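Local coordinates for Non-sulfated chondroitin lyase E66 (PDB 3VSN), which cleaves non-sulfated chondroitin as a baculovirus envelope lyase and is essential for oral infection of the insect host, at residues A[388-393]-A[438-443]; A[458-463]-A[548-553]. All coordinates share one frame; numbering follows the deposited sequence.

How the contacts relate
Contact 1 comes first along the chain. It closes a loop of 44 residues between 388-393 and 438-443, and that loop holds no helix. Strand 440-449 then runs directly into strand 452-461, and contact 2 opens near the end of that second strand. Its loop, from 458-463 to 548-553, spans 84 residues and includes both helix and strand. The two loops follow in series and do not overlap. The centres of the two contacts lie about 8 Å apart; strands 440-449 and 452-461 are neighbours in one antiparallel sheet. Contact 1 ties this sheet to the one that begins with strand 390-391. Contact 2 joins two adjacent strands within it.

Contact 1: A[388-393]-A[438-443]; sequences GIILQS and NNLQFK
Gln392 reaches Asn438 through its side-chain amide. Asn438 ND2 donates to Gln392 OE1 at 2.9 Å, with an angle of 160° at the hydrogen. The donor lies nearly along the C=O axis of Gln392, and the two amide planes are 25° apart, close to coplanar. The Gln392 chain runs extended beyond CG (chi2 -175°), which carries its amide across to Asn438. Its NE2 lies 3.8 Å from Leu440 CB. Deeper in, the contact is apolar. Ile390 CD1 comes obliquely to the ring of Phe442, 3.8 Å from CD2. Ile390 CG2 is more loosely placed, 4.4 Å from Leu440 CD1.

The next shell fixes both amides. Asn438 ND2 also bonds Ser466 OG, and Gln392 NE2 bonds the backbone O of Met437, so the Gln392 amide is held at both ends. Met364 of helix 359-364 touches Ile390, Leu440 and Phe442, while Tyr457 meets the Phe442 ring edge-to-face.

No backbone hydrogen bond links the segments, and their closest CA atoms, those of Gln392 and Asn438, are 8.9 Å apart. Between these segments only side chains bridge the two antiparallel sheets, consistent with the beta-sandwich part of this lyase.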
ATOM      1  N   GLY A 388      -4.705  -7.782  16.019  1.00 11.08           N
ATOM      2  CA  GLY A 388      -6.060  -7.534  15.534  1.00 10.81           C
ATOM      3  C   GLY A 388      -6.758  -8.730  14.907  1.00 10.59           C
ATOM      4  O   GLY A 388      -7.980  -8.759  14.846  1.00 10.29           O
ATOM      5  N   ILE A 389      -5.994  -9.707  14.420  1.00 10.52           N
ATOM      6  CA  ILE A 389      -6.589 -10.878  13.755  1.00 10.74           C
ATOM      7  C   ILE A 389      -7.359 -11.765  14.742  1.00 10.97           C
ATOM      8  O   ILE A 389      -6.853 -12.112  15.815  1.00 10.83           O
ATOM      9  CB  ILE A 389      -5.543 -11.702  12.954  1.00 10.80           C
ATOM     10  CG1 ILE A 389      -4.999 -10.867  11.779  1.00 10.78           C
ATOM     11  CG2 ILE A 389      -6.154 -13.010  12.451  1.00 10.67           C
ATOM     12  CD1 ILE A 389      -4.009 -11.582  10.874  1.00 11.08           C
ATOM     13  N   ILE A 390      -8.598 -12.094  14.385  1.00 11.40           N
ATOM     14  CA  ILE A 390      -9.408 -13.022  15.168  1.00 11.81           C
ATOM     15  C   ILE A 390      -9.196 -14.421  14.590  1.00 12.25           C
ATOM     16  O   ILE A 390      -9.449 -14.653  13.403  1.00 12.18           O
ATOM     17  CB  ILE A 390     -10.912 -12.661  15.146  1.00 11.81           C
ATOM     18  CG1 ILE A 390     -11.145 -11.231  15.661  1.00 11.76           C
ATOM     19  CG2 ILE A 390     -11.716 -13.658  15.982  1.00 11.76           C
ATOM     20  CD1 ILE A 390     -12.533 -10.689  15.385  1.00 11.66           C
ATOM     21  N   LEU A 391      -8.717 -15.336  15.430  1.00 12.89           N
ATOM     22  CA  LEU A 391      -8.452 -16.718  15.026  1.00 13.65           C
ATOM     23  C   LEU A 391      -9.605 -17.625  15.427  1.00 14.43           C
ATOM     24  O   LEU A 391     -10.161 -17.482  16.520  1.00 14.27           O
ATOM     25  CB  LEU A 391      -7.159 -17.239  15.657  1.00 13.62           C
ATOM     26  CG  LEU A 391      -5.843 -16.505  15.377  1.00 13.41           C
ATOM     27  CD1 LEU A 391      -4.713 -17.172  16.143  1.00 13.50           C
ATOM     28  CD2 LEU A 391      -5.535 -16.460  13.886  1.00 13.37           C
ATOM     29  N   GLN A 392      -9.944 -18.562  14.545  1.00 15.16           N
ATOM     30  CA  GLN A 392     -11.072 -19.470  14.765  1.00 16.06           C
ATOM     31  C   GLN A 392     -10.607 -20.893  15.057  1.00 16.96           C
ATOM     32  O   GLN A 392     -11.415 -21.772  15.354  1.00 17.32           O
ATOM     33  CB  GLN A 392     -12.011 -19.463  13.557  1.00 16.14           C
ATOM     34  CG  GLN A 392     -12.736 -18.146  13.334  1.00 16.06           C
ATOM     35  CD  GLN A 392     -13.747 -18.227  12.204  1.00 16.27           C
ATOM     36  OE1 GLN A 392     -14.556 -19.157  12.143  1.00 16.44           O
ATOM     37  NE2 GLN A 392     -13.711 -17.248  11.308  1.00 15.90           N
ATOM     38  N   SER A 393      -9.299 -21.106  14.970  1.00 17.75           N
ATOM     39  CA  SER A 393      -8.683 -22.390  15.299  1.00 18.53           C
ATOM     40  C   SER A 393      -7.328 -22.136  15.962  1.00 18.90           C
ATOM     41  O   SER A 393      -6.825 -21.004  15.952  1.00 18.75           O
ATOM     42  CB  SER A 393      -8.515 -23.239  14.036  1.00 18.55           C
ATOM     43  OG  SER A 393      -7.672 -22.591  13.099  1.00 19.40           O
ATOM     44  N   ASN A 438     -16.529 -18.502   7.612  1.00 15.29           N
ATOM     45  CA  ASN A 438     -17.417 -19.151   8.579  1.00 15.37           C
ATOM     46  C   ASN A 438     -18.458 -18.184   9.173  1.00 15.04           C
ATOM     47  O   ASN A 438     -18.822 -18.287  10.350  1.00 14.92           O
ATOM     48  CB  ASN A 438     -16.569 -19.817   9.676  1.00 15.78           C
ATOM     49  CG  ASN A 438     -17.379 -20.696  10.601  1.00 16.18           C
ATOM     50  OD1 ASN A 438     -18.317 -21.363  10.176  1.00 16.75           O
ATOM     51  ND2 ASN A 438     -17.012 -20.703  11.880  1.00 16.16           N
ATOM     52  N   ASN A 439     -18.933 -17.251   8.345  1.00 14.77           N
ATOM     53  CA  ASN A 439     -19.871 -16.198   8.772  1.00 14.73           C
ATOM     54  C   ASN A 439     -19.351 -15.322   9.917  1.00 14.32           C
ATOM     55  O   ASN A 439     -20.139 -14.798  10.713  1.00 14.14           O
ATOM     56  CB  ASN A 439     -21.261 -16.772   9.111  1.00 15.49           C
ATOM     57  CG  ASN A 439     -22.158 -16.917   7.889  1.00 16.43           C
ATOM     58  OD1 ASN A 439     -23.089 -17.724   7.887  1.00 17.60           O
ATOM     59  ND2 ASN A 439     -21.895 -16.129   6.855  1.00 16.19           N
ATOM     60  N   LEU A 440     -18.028 -15.174   9.999  1.00 13.78           N
ATOM     61  CA  LEU A 440     -17.415 -14.248  10.953  1.00 13.48           C
ATOM     62  C   LEU A 440     -18.021 -12.864  10.805  1.00 13.30           C
ATOM     63  O   LEU A 440     -18.117 -12.328   9.696  1.00 13.63           O
ATOM     64  CB  LEU A 440     -15.894 -14.168  10.762  1.00 13.53           C
ATOM     65  CG  LEU A 440     -15.139 -13.127  11.605  1.00 13.58           C
ATOM     66  CD1 LEU A 440     -15.061 -13.535  13.073  1.00 13.68           C
ATOM     67  CD2 LEU A 440     -13.752 -12.897  11.030  1.00 13.58           C
ATOM     68  N   GLN A 441     -18.438 -12.299  11.930  1.00 13.01           N
ATOM     69  CA  GLN A 441     -18.920 -10.927  11.979  1.00 12.79           C
ATOM     70  C   GLN A 441     -18.319 -10.226  13.187  1.00 12.62           C
ATOM     71  O   GLN A 441     -17.920 -10.882  14.156  1.00 12.50           O
ATOM     72  CB  GLN A 441     -20.450 -10.886  12.043  1.00 12.88           C
ATOM     73  CG  GLN A 441     -21.044 -11.492  13.309  1.00 13.16           C
ATOM     74  CD  GLN A 441     -22.542 -11.287  13.396  1.00 13.51           C
ATOM     75  OE1 GLN A 441     -23.012 -10.176  13.638  1.00 14.03           O
ATOM     76  NE2 GLN A 441     -23.297 -12.358  13.203  1.00 13.38           N
ATOM     77  N   PHE A 442     -18.239  -8.900  13.118  1.00 12.24           N
ATOM     78  CA  PHE A 442     -17.819  -8.100  14.265  1.00 11.99           C
ATOM     79  C   PHE A 442     -18.185  -6.631  14.115  1.00 11.94           C
ATOM     80  O   PHE A 442     -18.458  -6.150  13.012  1.00 11.88           O
ATOM     81  CB  PHE A 442     -16.309  -8.253  14.551  1.00 11.80           C
ATOM     82  CG  PHE A 442     -15.410  -7.941  13.375  1.00 11.73           C
ATOM     83  CD1 PHE A 442     -15.246  -6.633  12.921  1.00 11.68           C
ATOM     84  CD2 PHE A 442     -14.691  -8.958  12.746  1.00 11.80           C
ATOM     85  CE1 PHE A 442     -14.409  -6.349  11.847  1.00 11.72           C
ATOM     86  CE2 PHE A 442     -13.844  -8.678  11.677  1.00 11.74           C
ATOM     87  CZ  PHE A 442     -13.702  -7.373  11.228  1.00 11.76           C
ATOM     88  N   LYS A 443     -18.200  -5.935  15.246  1.00 11.78           N
ATOM     89  CA  LYS A 443     -18.103  -4.483  15.255  1.00 11.73           C
ATOM     90  C   LYS A 443     -16.692  -4.160  15.729  1.00 11.52           C
ATOM     91  O   LYS A 443     -16.240  -4.689  16.743  1.00 11.37           O
ATOM     92  CB  LYS A 443     -19.148  -3.872  16.188  1.00 11.94           C
ATOM     93  CG  LYS A 443     -20.594  -4.034  15.725  1.00 12.42           C
ATOM     94  CD  LYS A 443     -21.104  -2.790  15.009  1.00 12.72           C
ATOM     95  CE  LYS A 443     -22.494  -2.987  14.413  1.00 12.92           C
ATOM     96  NZ  LYS A 443     -23.586  -3.136  15.417  1.00 13.13           N
TER

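Contact 2: A[458-463]-A[548-553]; sequences YNIGVE and ATASAC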
ATOM      1  N   TYR A 458     -16.366  -5.883  19.470  1.00 10.71           N
ATOM      2  CA  TYR A 458     -17.513  -6.422  20.198  1.00 10.95           C
ATOM      3  C   TYR A 458     -18.497  -7.049  19.219  1.00 11.16           C
ATOM      4  O   TYR A 458     -18.384  -6.852  18.004  1.00 10.95           O
ATOM      5  CB  TYR A 458     -18.176  -5.355  21.079  1.00 11.05           C
ATOM      6  CG  TYR A 458     -18.857  -4.232  20.325  1.00 11.34           C
ATOM      7  CD1 TYR A 458     -18.163  -3.069  19.987  1.00 11.33           C
ATOM      8  CD2 TYR A 458     -20.203  -4.323  19.972  1.00 11.52           C
ATOM      9  CE1 TYR A 458     -18.792  -2.031  19.310  1.00 11.55           C
ATOM     10  CE2 TYR A 458     -20.837  -3.296  19.290  1.00 11.73           C
ATOM     11  CZ  TYR A 458     -20.129  -2.152  18.961  1.00 11.60           C
ATOM     12  OH  TYR A 458     -20.756  -1.130  18.283  1.00 11.80           O
ATOM     13  N   ASN A 459     -19.456  -7.806  19.751  1.00 11.50           N
ATOM     14  CA  ASN A 459     -20.387  -8.584  18.930  1.00 11.78           C
ATOM     15  C   ASN A 459     -19.671  -9.463  17.900  1.00 11.83           C
ATOM     16  O   ASN A 459     -20.124  -9.589  16.758  1.00 11.82           O
ATOM     17  CB  ASN A 459     -21.429  -7.676  18.252  1.00 12.05           C
ATOM     18  CG  ASN A 459     -22.385  -7.037  19.243  1.00 12.49           C
ATOM     19  OD1 ASN A 459     -22.347  -7.314  20.441  1.00 12.94           O
ATOM     20  ND2 ASN A 459     -23.246  -6.168  18.743  1.00 12.64           N
ATOM     21  N   ILE A 460     -18.541 -10.049  18.309  1.00 11.84           N
ATOM     22  CA  ILE A 460     -17.832 -11.026  17.488  1.00 11.94           C
ATOM     23  C   ILE A 460     -18.690 -12.287  17.419  1.00 12.23           C
ATOM     24  O   ILE A 460     -19.085 -12.838  18.456  1.00 12.01           O
ATOM     25  CB  ILE A 460     -16.451 -11.401  18.073  1.00 11.79           C
ATOM     26  CG1 ILE A 460     -15.529 -10.176  18.160  1.00 11.87           C
ATOM     27  CG2 ILE A 460     -15.796 -12.506  17.252  1.00 11.76           C
ATOM     28  CD1 ILE A 460     -14.293 -10.416  19.004  1.00 11.91           C
ATOM     29  N   GLY A 461     -18.980 -12.730  16.202  1.00 12.51           N
ATOM     30  CA  GLY A 461     -19.779 -13.931  16.006  1.00 13.03           C
ATOM     31  C   GLY A 461     -19.294 -14.789  14.859  1.00 13.35           C
ATOM     32  O   GLY A 461     -18.623 -14.298  13.953  1.00 13.11           O
ATOM     33  N   VAL A 462     -19.616 -16.078  14.921  1.00 13.55           N
ATOM     34  CA  VAL A 462     -19.441 -16.992  13.788  1.00 13.89           C
ATOM     35  C   VAL A 462     -20.694 -17.851  13.684  1.00 14.44           C
ATOM     36  O   VAL A 462     -21.541 -17.820  14.580  1.00 13.88           O
ATOM     37  CB  VAL A 462     -18.196 -17.910  13.916  1.00 13.86           C
ATOM     38  CG1 VAL A 462     -16.898 -17.110  13.838  1.00 13.78           C
ATOM     39  CG2 VAL A 462     -18.253 -18.756  15.185  1.00 13.96           C
ATOM     40  N   GLU A 463     -20.811 -18.611  12.596  1.00 15.27           N
ATOM     41  CA  GLU A 463     -21.905 -19.573  12.442  1.00 16.44           C
ATOM     42  C   GLU A 463     -22.044 -20.397  13.728  1.00 16.05           C
ATOM     43  O   GLU A 463     -21.057 -20.944  14.213  1.00 15.87           O
ATOM     44  CB  GLU A 463     -21.643 -20.490  11.239  1.00 17.63           C
ATOM     45  CG  GLU A 463     -22.778 -21.450  10.892  1.00 19.26           C
ATOM     46  CD  GLU A 463     -24.008 -20.748  10.339  1.00 20.61           C
ATOM     47  OE1 GLU A 463     -23.867 -19.704   9.665  1.00 21.80           O
ATOM     48  OE2 GLU A 463     -25.124 -21.244  10.576  1.00 21.66           O
ATOM     49  N   ALA A 548     -22.844 -14.255  18.848  1.00 13.87           N
ATOM     50  CA  ALA A 548     -22.319 -12.980  18.344  1.00 13.73           C
ATOM     51  C   ALA A 548     -22.238 -11.923  19.446  1.00 13.67           C
ATOM     52  O   ALA A 548     -22.683 -10.787  19.270  1.00 13.40           O
ATOM     53  CB  ALA A 548     -23.127 -12.481  17.141  1.00 13.76           C
ATOM     54  N   THR A 549     -21.682 -12.324  20.591  1.00 13.70           N
ATOM     55  CA  THR A 549     -21.535 -11.431  21.740  1.00 14.02           C
ATOM     56  C   THR A 549     -20.111 -11.395  22.298  1.00 13.56           C
ATOM     57  O   THR A 549     -19.875 -10.777  23.333  1.00 13.69           O
ATOM     58  CB  THR A 549     -22.508 -11.790  22.891  1.00 14.62           C
ATOM     59  OG1 THR A 549     -22.334 -13.165  23.264  1.00 15.18           O
ATOM     60  CG2 THR A 549     -23.966 -11.538  22.495  1.00 14.98           C
ATOM     61  N   ALA A 550     -19.166 -12.051  21.626  1.00 13.04           N
ATOM     62  CA  ALA A 550     -17.779 -12.069  22.092  1.00 12.68           C
ATOM     63  C   ALA A 550     -17.133 -10.695  21.935  1.00 12.44           C
ATOM     64  O   ALA A 550     -17.487  -9.937  21.033  1.00 12.26           O
ATOM     65  CB  ALA A 550     -16.972 -13.134  21.357  1.00 12.44           C
ATOM     66  N   SER A 551     -16.200 -10.375  22.829  1.00 12.27           N
ATOM     67  CA  SER A 551     -15.517  -9.082  22.801  1.00 12.08           C
ATOM     68  C   SER A 551     -14.049  -9.183  23.229  1.00 11.96           C
ATOM     69  O   SER A 551     -13.661 -10.097  23.956  1.00 11.82           O
ATOM     70  CB  SER A 551     -16.262  -8.056  23.666  1.00 12.33           C
ATOM     71  OG  SER A 551     -16.570  -8.579  24.949  1.00 12.71           O
ATOM     72  N   ALA A 552     -13.241  -8.235  22.761  1.00 11.75           N
ATOM     73  CA  ALA A 552     -11.835  -8.149  23.130  1.00 11.66           C
ATOM     74  C   ALA A 552     -11.379  -6.699  23.010  1.00 11.57           C
ATOM     75  O   ALA A 552     -11.866  -5.964  22.154  1.00 11.30           O
ATOM     76  CB  ALA A 552     -10.991  -9.052  22.241  1.00 11.65           C
ATOM     77  N   CYS A 553     -10.450  -6.286  23.867  1.00 11.53           N
ATOM     78  CA  CYS A 553     -10.025  -4.887  23.896  1.00 11.58           C
ATOM     79  C   CYS A 553      -8.581  -4.758  24.351  1.00 11.54           C
ATOM     80  O   CYS A 553      -8.203  -5.275  25.404  1.00 11.47           O
ATOM     81  CB  CYS A 553     -10.946  -4.065  24.809  1.00 11.74           C
ATOM     82  SG  CYS A 553     -10.751  -2.276  24.641  1.00 11.88           S
TER
HETATM   83  O   HOH W   1     -19.897  -7.988  22.579  1.00 14.94           O
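Ile460 and Ala550 face each other as an antiparallel hydrogen-bonded pair. Ile460 N donates to Ala550 O at 2.9 Å, with an angle of 162° at the hydrogen. The return bond, from Ala550 N to Ile460 O, is longer at 3.3 Å. The side chains meet on the same face of the sheet, with Ile460 CB and Ala550 CB 3.7 Å apart. Ile460 CG1 stands beside its own backbone N (chi1 -61°), which lays it along Ala550 O.

Asn459 also faces Ala550, so the strand carries a G1 beta bulge. Asn459 N is close to Ala550 O, but the angle is too poor for a bond. A water serves this N-H instead: it accepts from Asn459 N at 2.9 Å and can donate to Thr549 O, one of several acceptors around it.

Ala548 and Thr549 end helix 542-546 in a Schellman motif, with Thr549 N bonded to Thr544 O and Ala548 N to Met545 O. Across the contact, Ala548 gives one CA-H...O contact and receives another. Ala548 CA lies 3.2 Å from Ile460 O, and Asn459 CA lies 3.2 Å from Ala548 O. Ala548 CB rests 3.8 Å from Gly461 CA, where glycine permits the close approach. Ser551 CB packs on Tyr458 CA.

Between the segments both direct hydrogen bonds are backbone to backbone. The hydroxyls of Tyr458, Thr549 and Ser551 bond outward, to Glu574, Thr547 and Asn520. The bulge turns one N-H from its strand partner to water, and the ladder continues beyond it through Ala552 with Tyr457.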